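Local coordinates for protein CsoZ (Staphylococcus aureus, PDB 6FF1) that probably binds copper and passes it on as a small metallochaperone of the heavy-metal-associated domain family in copper homeostasis, at residues L21-R24 with I25-I29. Residues are numbered along the deposited sequence; the frame is centred on the assembly and turned at random.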
loop_
_atom_site.group_PDB
_atom_site.type_symbol
_atom_site.label_atom_id
_atom_site.label_comp_id
_atom_site.label_asym_id
_atom_site.label_seq_id
_atom_site.Cartn_x
_atom_site.Cartn_y
_atom_site.Cartn_z
ATOM N N LEU A 21 3.623 5.737 -4.349
ATOM C CA LEU A 21 2.881 4.564 -3.957
ATOM C C LEU A 21 1.694 4.939 -3.109
ATOM O O LEU A 21 0.593 4.365 -3.245
ATOM C CB LEU A 21 3.800 3.603 -3.232
ATOM C CG LEU A 21 3.161 2.293 -2.805
ATOM C CD1 LEU A 21 2.677 1.499 -3.999
ATOM C CD2 LEU A 21 4.132 1.481 -1.979
ATOM N N THR A 22 1.852 5.936 -2.230
ATOM C CA THR A 22 0.743 6.397 -1.450
ATOM C C THR A 22 -0.398 6.844 -2.348
ATOM O O THR A 22 -1.565 6.525 -2.094
ATOM C CB THR A 22 1.148 7.499 -0.481
ATOM O OG1 THR A 22 2.152 6.993 0.420
ATOM C CG2 THR A 22 -0.000 7.976 0.316
ATOM N N GLU A 23 -0.088 7.661 -3.334
ATOM C CA GLU A 23 -1.113 8.172 -4.219
ATOM C C GLU A 23 -1.783 7.063 -5.020
ATOM O O GLU A 23 -3.006 7.036 -5.110
ATOM C CB GLU A 23 -0.494 9.244 -5.156
ATOM C CG GLU A 23 -1.495 9.874 -6.063
ATOM C CD GLU A 23 -2.279 11.048 -5.448
ATOM O OE1 GLU A 23 -2.326 11.173 -4.200
ATOM O OE2 GLU A 23 -2.845 11.865 -6.228
ATOM N N ARG A 24 -0.995 6.179 -5.588
ATOM C CA ARG A 24 -1.519 5.086 -6.381
ATOM C C ARG A 24 -2.437 4.186 -5.551
ATOM O O ARG A 24 -3.530 3.830 -6.020
ATOM C CB ARG A 24 -0.443 4.293 -7.059
ATOM C CG ARG A 24 0.256 5.035 -8.172
ATOM C CD ARG A 24 -0.528 4.895 -9.463
ATOM N NE ARG A 24 -0.653 3.537 -9.914
ATOM C CZ ARG A 24 -1.370 3.151 -10.938
ATOM N NH1 ARG A 24 -1.950 4.050 -11.729
ATOM N NH2 ARG A 24 -1.474 1.876 -11.269
ATOM N N ILE A 25 -2.009 3.797 -4.353
ATOM C CA ILE A 25 -2.862 2.986 -3.545
ATOM C C ILE A 25 -4.084 3.774 -3.099
ATOM O O ILE A 25 -5.242 3.289 -3.195
ATOM C CB ILE A 25 -2.121 2.425 -2.345
ATOM C CG1 ILE A 25 -1.007 1.479 -2.807
ATOM C CG2 ILE A 25 -3.087 1.739 -1.408
ATOM C CD1 ILE A 25 -0.147 0.987 -1.650
ATOM N N SER A 26 -3.919 5.003 -2.654
ATOM C CA SER A 26 -5.013 5.785 -2.131
ATOM C C SER A 26 -6.100 5.975 -3.186
ATOM O O SER A 26 -7.257 6.043 -2.846
ATOM C CB SER A 26 -4.566 7.197 -1.731
ATOM O OG SER A 26 -3.751 7.120 -0.592
ATOM N N ASN A 27 -5.712 6.138 -4.412
ATOM C CA ASN A 27 -6.648 6.412 -5.489
ATOM C C ASN A 27 -7.358 5.220 -6.068
ATOM O O ASN A 27 -8.284 5.369 -6.880
ATOM C CB ASN A 27 -6.007 7.250 -6.586
ATOM C CG ASN A 27 -5.683 8.688 -6.089
ATOM O OD1 ASN A 27 -6.140 9.117 -5.043
ATOM N ND2 ASN A 27 -4.859 9.347 -6.827
ATOM N N MET A 28 -6.998 4.021 -5.595
ATOM C CA MET A 28 -7.795 2.871 -5.927
ATOM C C MET A 28 -9.176 3.038 -5.320
ATOM O O MET A 28 -9.331 3.443 -4.179
ATOM C CB MET A 28 -7.140 1.610 -5.361
ATOM C CG MET A 28 -5.839 1.303 -6.004
ATOM S SD MET A 28 -5.016 -0.080 -5.157
ATOM C CE MET A 28 -6.027 -1.388 -5.535
ATOM N N ILE A 29 -10.206 2.724 -6.118
ATOM C CA ILE A 29 -11.552 2.800 -5.591
ATOM C C ILE A 29 -11.711 1.860 -4.411
ATOM O O ILE A 29 -11.329 0.707 -4.505
ATOM C CB ILE A 29 -12.607 2.543 -6.640
ATOM C CG1 ILE A 29 -12.481 3.556 -7.770
ATOM C CG2 ILE A 29 -13.996 2.582 -5.998
ATOM C CD1 ILE A 29 -12.783 4.961 -7.408
HETATM O O HOH W 1 -5.118 10.946 -3.334
#
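Ser26 turns its hydroxyl back onto the carbonyl of Thr22, one helical turn earlier, and OG donates to Thr22 O at 2.7 Å. With OG beside its own backbone N (chi1 -70°), the short side chain reaches the same oxygen that the Ser26 amide grips at 2.9 Å; the two donors arrive from opposite faces of the carbonyl plane. Serine suits this last turn because its hydroxyl is short enough to bond a main-chain carbonyl of the preceding turn. One residue on, the Asn27 N-H bonds to Glu23 O, and the side chains of this pair meet as well. The Glu23 side chain starts out with CG trans to the main-chain N (chi1 -177°) and bends at chi2, which brings its carboxylate alongside the Asn27 amide. The two planes stand 65° apart, and the bond from ND2 to OE2 is weak, at 3.3 Å. A water bridges the same pair, donating to Glu23 OE1 and to Asn27 OD1, as suits two polar side chains on the exposed face. On the buried face, Leu21 CD1 packs against Ile25 CD1 at 3.7 Å, beside the 2.9 Å bond from Ile25 N to Leu21 O. Branched apolar ends suit this place between helix and sheet: Leu21 touches Ile36 and Ile25 touches Val34 of strand 31-36, and both reach Ile60 of helix 53-62. Arg24 NE adds a salt bridge to Glu59, tying helix 15-26 to its helical partner in this ferredoxin-like fold.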